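Local coordinates for protein immunoreactive 84kD antigen PG93 (Porphyromonas gingivalis, PDB 5M11) that serves as PorZ, an essential bacterial surface component of the type-IX secretion system, and binds zinc and calcium ions, at residues 148-153 against 163-168; 167-172 against 191-196; 519-524 against 565-570; 541-546 against 554-559. One frame throughout, in Å; residues are numbered along the deposited sequence.

How the contacts relate
The four contacts form two pairs on opposite sides of the chain's centre. Contacts 1 and 2 come first along the chain, their centres 8 Å apart, and share Gly-167 and Gln-168; contact 1 joins strands 150-155 and 160-165, and contact 2 ties the start of strand 168-173 of the same sheet to the loop entering the next. Contacts 3 and 4 lie 12 Å apart, centre to centre. Contact 4 is the hairpin of strands 544-548 and 551-555; contact 3 packs the loop before strand 533-538 against that leading into strand 570-575, with Phe-520 and Pro-568 on Val-555. With centres 61 to 69 Å apart, the pairs belong to separate parts of a protein built largely of four-stranded antiparallel sheets.

Contact 1: residues 148-153 against 163-168; sequences TKVTDV and MLKEGQ
The apolar side of this contact is its close-packed part. Leu-164, with CG anti to the backbone N (chi1 178°), brings CD2 to 3.6 Å from CG2 of Thr-151, the two side chains crossing obliquely. Beside it the Leu-164 N-H points almost straight at Asp-152 O, 3.2 Å away, from above the carbonyl plane. The carbonyl oxygen of Leu-164 faces two successive amides: Thr-151 N at 2.8 Å and Asp-152 N at 3.5 Å, both weak bonds. On the other side of the sheet CG1 of Val-150 rests 3.9 Å from CG of Met-163, at about a right angle. Asp-152 turns its carboxylate away to a salt bridge with Arg-114.

Toward the type I' turn from Lys-165 to Gln-168, which leads into strand 168-173, the chains loosen and water enters. One molecule donates to Lys-149 O at 2.6 Å and accepts from Glu-166 N at 2.8 Å, bridging where the strands no longer pair directly. Farther out, CG2 of Thr-148 crosses the Glu-166 side chain at about a right angle, 3.7 Å from OE2. Thr-151 and Asp-152 together opposite Leu-164 make a classic beta bulge, set in an antiparallel hairpin of the N-terminal beta-propeller domain.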
loop_
_atom_site.group_PDB
_atom_site.type_symbol
_atom_site.label_atom_id
_atom_site.label_comp_id
_atom_site.label_asym_id
_atom_site.label_seq_id
_atom_site.Cartn_x
_atom_site.Cartn_y
_atom_site.Cartn_z
ATOM N N THR A 148 20.715 8.310 20.477
ATOM C CA THR A 148 21.172 9.644 20.100
ATOM C C THR A 148 21.372 9.662 18.604
ATOM O O THR A 148 21.995 8.744 18.070
ATOM C CB THR A 148 22.464 10.005 20.860
ATOM O OG1 THR A 148 22.233 9.826 22.256
ATOM C CG2 THR A 148 22.982 11.425 20.562
ATOM N N LYS A 149 20.865 10.703 17.922
ATOM C CA LYS A 149 21.039 10.812 16.483
ATOM C C LYS A 149 22.528 10.904 16.203
ATOM O O LYS A 149 23.193 11.734 16.815
ATOM C CB LYS A 149 20.272 12.032 15.910
ATOM C CG LYS A 149 20.289 12.114 14.385
ATOM C CD LYS A 149 19.549 13.303 13.849
ATOM C CE LYS A 149 20.086 13.759 12.507
ATOM N NZ LYS A 149 21.424 14.415 12.621
ATOM N N VAL A 150 23.052 9.967 15.381
ATOM C CA VAL A 150 24.429 9.890 14.877
ATOM C C VAL A 150 24.339 10.247 13.383
ATOM O O VAL A 150 23.810 9.481 12.586
ATOM C CB VAL A 150 25.123 8.525 15.135
ATOM C CG1 VAL A 150 26.442 8.417 14.363
ATOM C CG2 VAL A 150 25.355 8.307 16.622
ATOM N N THR A 151 24.810 11.432 13.029
ATOM C CA THR A 151 24.781 12.026 11.701
ATOM C C THR A 151 25.532 11.176 10.627
ATOM O O THR A 151 25.010 11.051 9.515
ATOM C CB THR A 151 25.323 13.442 11.843
ATOM O OG1 THR A 151 24.409 14.153 12.686
ATOM C CG2 THR A 151 25.496 14.159 10.521
ATOM N N ASP A 152 26.719 10.617 10.925
ATOM C CA ASP A 152 27.480 9.852 9.928
ATOM C C ASP A 152 28.548 8.956 10.572
ATOM O O ASP A 152 28.855 9.125 11.753
ATOM C CB ASP A 152 28.160 10.810 8.919
ATOM C CG ASP A 152 28.219 10.280 7.492
ATOM O OD1 ASP A 152 28.366 9.048 7.312
ATOM O OD2 ASP A 152 28.163 11.094 6.560
ATOM N N VAL A 153 29.106 8.010 9.800
ATOM C CA VAL A 153 30.132 7.117 10.297
ATOM C C VAL A 153 31.198 6.865 9.186
ATOM O O VAL A 153 30.902 6.931 7.977
ATOM C CB VAL A 153 29.545 5.793 10.909
ATOM C CG1 VAL A 153 28.826 4.911 9.880
ATOM C CG2 VAL A 153 30.596 4.998 11.697
ATOM N N MET A 163 32.914 8.950 14.240
ATOM C CA MET A 163 31.490 9.169 14.477
ATOM C C MET A 163 31.180 10.662 14.576
ATOM O O MET A 163 31.867 11.397 15.296
ATOM C CB MET A 163 31.062 8.418 15.778
ATOM C CG MET A 163 29.755 8.868 16.434
ATOM S SD MET A 163 29.208 7.632 17.678
ATOM C CE MET A 163 29.731 8.418 19.124
ATOM N N LEU A 164 30.145 11.102 13.854
ATOM C CA LEU A 164 29.706 12.482 13.910
ATOM C C LEU A 164 28.343 12.525 14.596
ATOM O O LEU A 164 27.380 11.996 14.042
ATOM C CB LEU A 164 29.666 13.075 12.494
ATOM C CG LEU A 164 29.194 14.513 12.306
ATOM C CD1 LEU A 164 30.186 15.537 12.888
ATOM C CD2 LEU A 164 29.037 14.794 10.850
ATOM N N LYS A 165 28.288 13.039 15.842
ATOM C CA LYS A 165 27.029 13.176 16.555
ATOM C C LYS A 165 27.002 14.534 17.223
ATOM O O LYS A 165 28.037 15.032 17.696
ATOM C CB LYS A 165 26.724 12.029 17.542
ATOM C CG LYS A 165 27.532 11.977 18.839
ATOM C CD LYS A 165 26.951 10.981 19.863
ATOM C CE LYS A 165 27.730 10.918 21.169
ATOM N NZ LYS A 165 27.631 12.166 21.988
ATOM N N GLU A 166 25.813 15.166 17.188
ATOM C CA GLU A 166 25.533 16.487 17.725
ATOM C C GLU A 166 26.664 17.500 17.369
ATOM O O GLU A 166 27.150 18.214 18.238
ATOM C CB GLU A 166 25.314 16.411 19.245
ATOM C CG GLU A 166 24.166 15.529 19.705
ATOM C CD GLU A 166 24.236 15.116 21.167
ATOM O OE1 GLU A 166 25.363 14.970 21.696
ATOM O OE2 GLU A 166 23.162 14.880 21.768
ATOM N N GLY A 167 27.076 17.551 16.107
ATOM C CA GLY A 167 28.089 18.509 15.656
ATOM C C GLY A 167 29.502 18.318 16.183
ATOM O O GLY A 167 30.326 19.237 16.121
ATOM N N GLN A 168 29.802 17.118 16.671
ATOM C CA GLN A 168 31.108 16.774 17.183
ATOM C C GLN A 168 31.684 15.570 16.451
ATOM O O GLN A 168 30.970 14.601 16.177
ATOM C CB GLN A 168 30.998 16.464 18.669
ATOM C CG GLN A 168 31.262 17.641 19.569
ATOM C CD GLN A 168 31.188 17.240 21.021
ATOM O OE1 GLN A 168 30.352 16.426 21.437
ATOM N NE2 GLN A 168 32.038 17.842 21.836
HETATM O O HOH W 1 23.651 14.116 15.844
#

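Contact 2: residues 167-172 against 191-196; sequences GQLFIG and LPMGSV
A connection between successive antiparallel sheets of the beta-propeller region is fastened here: the 3-10 turn 193-195, just ahead of strand 196-202, leans on the first residues of strand 168-173 in the preceding sheet. The turn follows Pro-192, the centre of an inverse gamma turn, and is held by backbone bonds from Ser-195 N to Pro-192 O and from Val-196 N to Met-193 O. Between the two segments the contact is one of packing, with Met-193 as the main side chain. Its CG stands anti to the backbone N (chi1 -158°), and the chain then bends at both chi2 (59°) and chi3 (75°), so that SD and CE turn toward Leu-169. The inner part of this side chain borders a carbonyl: CB of Met-193 lies 3.5 Å from Gly-167 O. Gly-167, whose phi is positive, also brings its CA to 3.9 Å from CA of Gly-194, a close backbone approach on the exposed side. The buried side belongs to Leu-169, whose wider surroundings include Phe-208 of the next sheet and Leu-187 of its own. Crossing the leucine obliquely, the sulfur SD of Met-193 sits 3.9 Å from Leu-169 CB, while its terminal methyl CE lies against the same side of the leucine, 3.7 Å from Leu-169 CB and 3.8 Å from Leu-169 CD2.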
loop_
_atom_site.group_PDB
_atom_site.type_symbol
_atom_site.label_atom_id
_atom_site.label_comp_id
_atom_site.label_asym_id
_atom_site.label_seq_id
_atom_site.Cartn_x
_atom_site.Cartn_y
_atom_site.Cartn_z
ATOM N N GLY A 167 27.076 17.551 16.107
ATOM C CA GLY A 167 28.089 18.509 15.656
ATOM C C GLY A 167 29.502 18.318 16.183
ATOM O O GLY A 167 30.326 19.237 16.121
ATOM N N GLN A 168 29.802 17.118 16.671
ATOM C CA GLN A 168 31.108 16.774 17.183
ATOM C C GLN A 168 31.684 15.570 16.451
ATOM O O GLN A 168 30.970 14.601 16.177
ATOM C CB GLN A 168 30.998 16.464 18.669
ATOM C CG GLN A 168 31.262 17.641 19.569
ATOM C CD GLN A 168 31.188 17.240 21.021
ATOM O OE1 GLN A 168 30.352 16.426 21.437
ATOM N NE2 GLN A 168 32.038 17.842 21.836
ATOM N N LEU A 169 32.974 15.599 16.174
ATOM C CA LEU A 169 33.573 14.433 15.560
ATOM C C LEU A 169 34.315 13.617 16.647
ATOM O O LEU A 169 35.147 14.174 17.371
ATOM C CB LEU A 169 34.500 14.847 14.407
ATOM C CG LEU A 169 35.053 13.721 13.553
ATOM C CD1 LEU A 169 33.943 12.984 12.833
ATOM C CD2 LEU A 169 36.070 14.241 12.561
ATOM N N PHE A 170 33.978 12.312 16.788
ATOM C CA PHE A 170 34.630 11.419 17.758
ATOM C C PHE A 170 35.418 10.334 17.057
ATOM O O PHE A 170 34.988 9.874 16.000
ATOM C CB PHE A 170 33.612 10.765 18.708
ATOM C CG PHE A 170 32.807 11.740 19.521
ATOM C CD1 PHE A 170 33.320 12.289 20.684
ATOM C CD2 PHE A 170 31.533 12.128 19.108
ATOM C CE1 PHE A 170 32.571 13.198 21.432
ATOM C CE2 PHE A 170 30.783 13.033 19.858
ATOM C CZ PHE A 170 31.300 13.554 21.021
ATOM N N ILE A 171 36.583 9.952 17.630
ATOM C CA ILE A 171 37.417 8.835 17.158
ATOM C C ILE A 171 37.490 7.791 18.277
ATOM O O ILE A 171 37.597 8.153 19.455
ATOM C CB ILE A 171 38.812 9.261 16.667
ATOM C CG1 ILE A 171 39.533 8.117 15.947
ATOM C CG2 ILE A 171 39.666 9.876 17.774
ATOM C CD1 ILE A 171 40.326 8.576 14.695
ATOM N N GLY A 172 37.386 6.522 17.916
ATOM C CA GLY A 172 37.461 5.460 18.900
ATOM C C GLY A 172 37.992 4.191 18.303
ATOM O O GLY A 172 37.737 3.936 17.124
ATOM N N LEU A 191 37.413 23.490 10.972
ATOM C CA LEU A 191 36.245 23.582 10.092
ATOM C C LEU A 191 34.982 23.649 10.950
ATOM O O LEU A 191 35.020 23.145 12.074
ATOM C CB LEU A 191 36.149 22.480 8.994
ATOM C CG LEU A 191 36.081 21.005 9.356
ATOM C CD1 LEU A 191 34.727 20.622 9.855
ATOM C CD2 LEU A 191 36.271 20.159 8.130
ATOM N N PRO A 192 33.860 24.266 10.485
ATOM C CA PRO A 192 32.644 24.285 11.332
ATOM C C PRO A 192 31.986 22.890 11.372
ATOM O O PRO A 192 31.142 22.566 10.535
ATOM C CB PRO A 192 31.766 25.345 10.665
ATOM C CG PRO A 192 32.191 25.320 9.218
ATOM C CD PRO A 192 33.638 24.958 9.192
ATOM N N MET A 193 32.390 22.060 12.354
ATOM C CA MET A 193 31.922 20.679 12.521
ATOM C C MET A 193 30.399 20.594 12.718
ATOM O O MET A 193 29.802 19.582 12.332
ATOM C CB MET A 193 32.664 19.978 13.667
ATOM C CG MET A 193 32.647 18.459 13.580
ATOM S SD MET A 193 33.382 17.721 12.077
ATOM C CE MET A 193 35.094 17.949 12.432
ATOM N N GLY A 194 29.788 21.658 13.253
ATOM C CA GLY A 194 28.341 21.735 13.450
ATOM C C GLY A 194 27.544 21.869 12.157
ATOM O O GLY A 194 26.327 21.637 12.145
ATOM N N SER A 195 28.237 22.237 11.053
ATOM C CA SER A 195 27.654 22.403 9.725
ATOM C C SER A 195 27.870 21.165 8.845
ATOM O O SER A 195 27.332 21.129 7.735
ATOM C CB SER A 195 28.249 23.625 9.033
ATOM O OG SER A 195 28.025 24.794 9.801
ATOM N N VAL A 196 28.651 20.157 9.325
ATOM C CA VAL A 196 28.974 18.961 8.540
ATOM C C VAL A 196 27.732 18.084 8.457
ATOM O O VAL A 196 27.209 17.679 9.498
ATOM C CB VAL A 196 30.211 18.167 9.054
ATOM C CG1 VAL A 196 30.466 16.925 8.200
ATOM C CG2 VAL A 196 31.464 19.037 9.126
#

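Contact 3: residues 519-524 against 565-570; sequences QFVNRL and TSTPIA
Two irregular segments, their touching parts running 76° apart, meet at a single backbone bridge between Val-521 and Ile-569. Its bond is nearly straight: the N-H of Ala-570 reaches Val-521 O at 2.8 Å with an angle of 175° at the hydrogen, arriving nearly along the C=O axis. The same oxygen also receives a CA-H...O contact from Ile-569, whose CA lies 3.4 Å from Val-521 O. Phe-520, its CG anti to the carbonyl carbon (chi1 -80°), carries the buried side. CE1 of its ring comes within 3.8 Å of Pro-568 CG, the two side chains crossing at about a right angle, and Pro-568 O approaches the edge of the phenyl ring. Ala-570 adds its CB 4.1 Å from the CB of Phe-520. Val-521 places CG2 in the crowded position between backbone N and carbonyl carbon, 3.5 Å from Pro-568 O. Toward the exposed side, Ile-569 sets CG2 against the backbone of Asn-522 and obliquely across the bent side chain of Arg-523, 3.7 Å from its CD. Asn-522 directs its amide oxygen elsewhere, to the N-H of Ala-526. The contact thus fastens the loop before strand 533-538 to the entrance of strand 570-575 in the same sheet; a single directed bond joins the backbones, and the rest is largely apolar packing, by Phe-520 on the buried side and Ile-569 on the exposed side.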
loop_
_atom_site.group_PDB
_atom_site.type_symbol
_atom_site.label_atom_id
_atom_site.label_comp_id
_atom_site.label_asym_id
_atom_site.label_seq_id
_atom_site.Cartn_x
_atom_site.Cartn_y
_atom_site.Cartn_z
ATOM N N GLN A 519 -29.681 9.978 12.020
ATOM C CA GLN A 519 -29.343 8.840 12.884
ATOM C C GLN A 519 -30.369 7.715 12.714
ATOM O O GLN A 519 -31.586 7.958 12.719
ATOM C CB GLN A 519 -29.224 9.258 14.366
ATOM C CG GLN A 519 -28.662 8.175 15.306
ATOM C CD GLN A 519 -27.170 7.911 15.199
ATOM O OE1 GLN A 519 -26.695 6.828 15.554
ATOM N NE2 GLN A 519 -26.382 8.886 14.746
ATOM N N PHE A 520 -29.853 6.484 12.552
ATOM C CA PHE A 520 -30.626 5.248 12.404
ATOM C C PHE A 520 -31.039 4.697 13.775
ATOM O O PHE A 520 -30.447 5.063 14.793
ATOM C CB PHE A 520 -29.815 4.181 11.629
ATOM C CG PHE A 520 -29.803 4.343 10.127
ATOM C CD1 PHE A 520 -30.752 3.708 9.336
ATOM C CD2 PHE A 520 -28.834 5.115 9.502
ATOM C CE1 PHE A 520 -30.735 3.853 7.947
ATOM C CE2 PHE A 520 -28.817 5.256 8.114
ATOM C CZ PHE A 520 -29.759 4.617 7.348
ATOM N N VAL A 521 -32.044 3.808 13.783
ATOM C CA VAL A 521 -32.581 3.187 14.989
ATOM C C VAL A 521 -32.586 1.659 14.888
ATOM O O VAL A 521 -32.538 1.112 13.788
ATOM C CB VAL A 521 -34.010 3.703 15.328
ATOM C CG1 VAL A 521 -33.987 5.167 15.758
ATOM C CG2 VAL A 521 -34.992 3.474 14.173
ATOM N N ASN A 522 -32.677 0.979 16.041
ATOM C CA ASN A 522 -32.823 -0.473 16.096
ATOM C C ASN A 522 -34.341 -0.806 16.158
ATOM O O ASN A 522 -35.177 0.107 16.058
ATOM C CB ASN A 522 -32.059 -1.050 17.294
ATOM C CG ASN A 522 -32.646 -0.759 18.661
ATOM O OD1 ASN A 522 -33.263 0.286 18.908
ATOM N ND2 ASN A 522 -32.444 -1.675 19.598
ATOM N N ARG A 523 -34.693 -2.102 16.345
ATOM C CA ARG A 523 -36.083 -2.582 16.440
ATOM C C ARG A 523 -36.818 -1.930 17.592
ATOM O O ARG A 523 -38.025 -1.721 17.496
ATOM C CB ARG A 523 -36.146 -4.121 16.605
ATOM C CG ARG A 523 -35.589 -4.942 15.422
ATOM C CD ARG A 523 -36.515 -5.057 14.204
ATOM N NE ARG A 523 -37.666 -5.943 14.423
ATOM C CZ ARG A 523 -38.468 -6.385 13.457
ATOM N NH1 ARG A 523 -38.252 -6.041 12.194
ATOM N NH2 ARG A 523 -39.488 -7.180 13.747
ATOM N N LEU A 524 -36.089 -1.591 18.669
ATOM C CA LEU A 524 -36.663 -0.996 19.877
ATOM C C LEU A 524 -36.740 0.531 19.837
ATOM O O LEU A 524 -37.149 1.142 20.827
ATOM C CB LEU A 524 -35.882 -1.450 21.109
ATOM C CG LEU A 524 -35.773 -2.952 21.269
ATOM C CD1 LEU A 524 -34.721 -3.300 22.277
ATOM C CD2 LEU A 524 -37.138 -3.586 21.573
ATOM N N THR A 565 -43.743 4.199 6.559
ATOM C CA THR A 565 -44.325 5.114 7.544
ATOM C C THR A 565 -43.556 5.086 8.899
ATOM O O THR A 565 -44.183 5.296 9.948
ATOM C CB THR A 565 -45.812 4.787 7.756
ATOM O OG1 THR A 565 -46.039 3.408 7.488
ATOM C CG2 THR A 565 -46.726 5.632 6.895
ATOM N N SER A 566 -42.205 4.873 8.874
ATOM C CA SER A 566 -41.362 4.839 10.082
ATOM C C SER A 566 -39.864 5.122 9.764
ATOM O O SER A 566 -39.475 5.090 8.593
ATOM C CB SER A 566 -41.507 3.491 10.787
ATOM O OG SER A 566 -40.873 3.494 12.055
ATOM N N THR A 567 -39.032 5.424 10.798
ATOM C CA THR A 567 -37.587 5.672 10.601
ATOM C C THR A 567 -36.924 4.317 10.337
ATOM O O THR A 567 -37.174 3.387 11.103
ATOM C CB THR A 567 -36.948 6.429 11.797
ATOM O OG1 THR A 567 -37.699 7.616 12.074
ATOM C CG2 THR A 567 -35.462 6.784 11.563
ATOM N N PRO A 568 -36.120 4.163 9.260
ATOM C CA PRO A 568 -35.542 2.841 8.951
ATOM C C PRO A 568 -34.833 2.173 10.120
ATOM O O PRO A 568 -34.104 2.824 10.878
ATOM C CB PRO A 568 -34.557 3.120 7.803
ATOM C CG PRO A 568 -34.464 4.622 7.689
ATOM C CD PRO A 568 -35.762 5.150 8.223
ATOM N N ILE A 569 -35.095 0.863 10.267
ATOM C CA ILE A 569 -34.514 0.005 11.289
ATOM C C ILE A 569 -33.228 -0.637 10.733
ATOM O O ILE A 569 -33.232 -1.261 9.660
ATOM C CB ILE A 569 -35.526 -1.051 11.809
ATOM C CG1 ILE A 569 -36.796 -0.380 12.380
ATOM C CG2 ILE A 569 -34.873 -1.987 12.843
ATOM C CD1 ILE A 569 -38.096 -1.151 12.172
ATOM N N ALA A 570 -32.124 -0.433 11.491
ATOM C CA ALA A 570 -30.774 -0.966 11.293
ATOM C C ALA A 570 -30.562 -2.116 12.241
ATOM O O ALA A 570 -30.922 -2.019 13.415
ATOM C CB ALA A 570 -29.738 0.114 11.548
#

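Contact 4: residues 541-546 against 554-559; sequences NGSVWM and GVYNAA
Trp-545 and Tyr-556 both carry CG anti to the carbonyl carbon (chi1 -69° and -80°), and with chi2 of 91° the indole stands over the neighbouring strand. Its six-membered ring lies across Gly-554, whose CA sits 3.9 Å from the ring centroid and over the face, a CH-pi contact that lays the indole directly on the glycine backbone. The phenol of Tyr-556 reaches back so that its OH approaches the indole edge, 3.8 Å from Trp-545 CZ2. Ser-543 OG stands over the centre of the tyrosine ring. The indole nitrogen NE1 has its hydrogen bond with Asp-539, which also accepts from Ser-543 N and so ties the tryptophan to the turn before its strand. These groups flank an antiparallel beta hairpin, strands 544-548 and 551-555, in a five-stranded sheet. Val-544 and Val-555 form a hydrogen-bonded pair: Val-544 N donates to Val-555 O at 3.0 Å in the carbonyl plane, whereas Val-555 N meets Val-544 O at 3.2 Å from well above the carbonyl plane of Val-544. Beyond the paired residues, Ala-558 N bonds to Gly-542 O at 2.9 Å, nearly along the C=O axis. On the face away from the tryptophan, Val-544 CG2 touches Ala-558 CB at 3.6 Å. Met-546, bent at chi3, swings its CE to 3.8 Å from Val-555 CG2.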
loop_
_atom_site.group_PDB
_atom_site.type_symbol
_atom_site.label_atom_id
_atom_site.label_comp_id
_atom_site.label_asym_id
_atom_site.label_seq_id
_atom_site.Cartn_x
_atom_site.Cartn_y
_atom_site.Cartn_z
ATOM N N ASN A 541 -30.129 -9.754 -0.760
ATOM C CA ASN A 541 -31.390 -9.753 0.004
ATOM C C ASN A 541 -32.023 -8.331 0.102
ATOM O O ASN A 541 -32.836 -8.068 1.007
ATOM C CB ASN A 541 -31.159 -10.325 1.416
ATOM C CG ASN A 541 -30.763 -11.778 1.469
ATOM O OD1 ASN A 541 -31.189 -12.601 0.648
ATOM N ND2 ASN A 541 -29.978 -12.136 2.485
ATOM N N GLY A 542 -31.640 -7.447 -0.828
ATOM C CA GLY A 542 -32.100 -6.065 -0.893
ATOM C C GLY A 542 -31.818 -5.234 0.346
ATOM O O GLY A 542 -32.558 -4.281 0.627
ATOM N N SER A 543 -30.741 -5.609 1.106
ATOM C CA SER A 543 -30.275 -4.961 2.342
ATOM C C SER A 543 -29.115 -4.000 2.080
ATOM O O SER A 543 -28.235 -4.320 1.267
ATOM C CB SER A 543 -29.822 -5.999 3.361
ATOM O OG SER A 543 -30.761 -7.039 3.545
ATOM N N VAL A 544 -29.096 -2.828 2.765
ATOM C CA VAL A 544 -27.983 -1.903 2.590
ATOM C C VAL A 544 -27.141 -1.964 3.849
ATOM O O VAL A 544 -27.491 -1.390 4.872
ATOM C CB VAL A 544 -28.330 -0.463 2.136
ATOM C CG1 VAL A 544 -27.102 0.440 2.197
ATOM C CG2 VAL A 544 -28.862 -0.481 0.713
ATOM N N TRP A 545 -26.053 -2.726 3.771
ATOM C CA TRP A 545 -25.126 -2.895 4.861
ATOM C C TRP A 545 -24.239 -1.694 4.893
ATOM O O TRP A 545 -23.634 -1.357 3.872
ATOM C CB TRP A 545 -24.319 -4.190 4.693
ATOM C CG TRP A 545 -25.161 -5.405 4.879
ATOM C CD1 TRP A 545 -25.842 -6.084 3.911
ATOM C CD2 TRP A 545 -25.547 -5.989 6.130
ATOM N NE1 TRP A 545 -26.594 -7.091 4.480
ATOM C CE2 TRP A 545 -26.436 -7.052 5.841
ATOM C CE3 TRP A 545 -25.173 -5.764 7.467
ATOM C CZ2 TRP A 545 -26.944 -7.892 6.833
ATOM C CZ3 TRP A 545 -25.713 -6.574 8.455
ATOM C CH2 TRP A 545 -26.572 -7.635 8.132
ATOM N N MET A 546 -24.200 -0.999 6.037
ATOM C CA MET A 546 -23.331 0.166 6.156
ATOM C C MET A 546 -22.365 0.012 7.313
ATOM O O MET A 546 -22.679 -0.628 8.321
ATOM C CB MET A 546 -24.081 1.503 6.229
ATOM C CG MET A 546 -25.256 1.520 7.128
ATOM S SD MET A 546 -26.345 2.809 6.510
ATOM C CE MET A 546 -27.552 1.832 5.733
ATOM N N GLY A 554 -26.977 -3.382 9.047
ATOM C CA GLY A 554 -27.770 -3.398 7.822
ATOM C C GLY A 554 -29.263 -3.126 7.929
ATOM O O GLY A 554 -29.943 -3.579 8.869
ATOM N N VAL A 555 -29.782 -2.391 6.924
ATOM C CA VAL A 555 -31.195 -2.061 6.788
ATOM C C VAL A 555 -31.802 -3.087 5.832
ATOM O O VAL A 555 -31.381 -3.165 4.677
ATOM C CB VAL A 555 -31.437 -0.597 6.313
ATOM C CG1 VAL A 555 -32.930 -0.269 6.272
ATOM C CG2 VAL A 555 -30.698 0.399 7.194
ATOM N N TYR A 556 -32.773 -3.881 6.307
ATOM C CA TYR A 556 -33.447 -4.860 5.456
ATOM C C TYR A 556 -34.495 -4.119 4.567
ATOM O O TYR A 556 -34.896 -2.991 4.896
ATOM C CB TYR A 556 -34.056 -5.973 6.326
ATOM C CG TYR A 556 -33.031 -7.004 6.751
ATOM C CD1 TYR A 556 -33.135 -8.330 6.342
ATOM C CD2 TYR A 556 -31.920 -6.642 7.516
ATOM C CE1 TYR A 556 -32.175 -9.279 6.706
ATOM C CE2 TYR A 556 -30.948 -7.577 7.873
ATOM C CZ TYR A 556 -31.078 -8.894 7.464
ATOM O OH TYR A 556 -30.113 -9.809 7.808
ATOM N N ASN A 557 -34.866 -4.726 3.409
ATOM C CA ASN A 557 -35.826 -4.184 2.420
ATOM C C ASN A 557 -35.591 -2.664 2.253
ATOM O O ASN A 557 -36.448 -1.834 2.603
ATOM C CB ASN A 557 -37.292 -4.523 2.804
ATOM C CG ASN A 557 -38.356 -3.835 1.961
ATOM O OD1 ASN A 557 -38.200 -3.618 0.744
ATOM N ND2 ASN A 557 -39.432 -3.401 2.613
ATOM N N ALA A 558 -34.375 -2.317 1.774
ATOM C CA ALA A 558 -33.906 -0.940 1.598
ATOM C C ALA A 558 -34.730 -0.159 0.552
ATOM O O ALA A 558 -34.884 1.055 0.690
ATOM C CB ALA A 558 -32.442 -0.947 1.224
ATOM N N ALA A 559 -35.284 -0.865 -0.455
ATOM C CA ALA A 559 -36.117 -0.332 -1.540
ATOM C C ALA A 559 -37.431 0.364 -1.036
ATOM O O ALA A 559 -37.959 1.271 -1.707
ATOM C CB ALA A 559 -36.466 -1.456 -2.503
#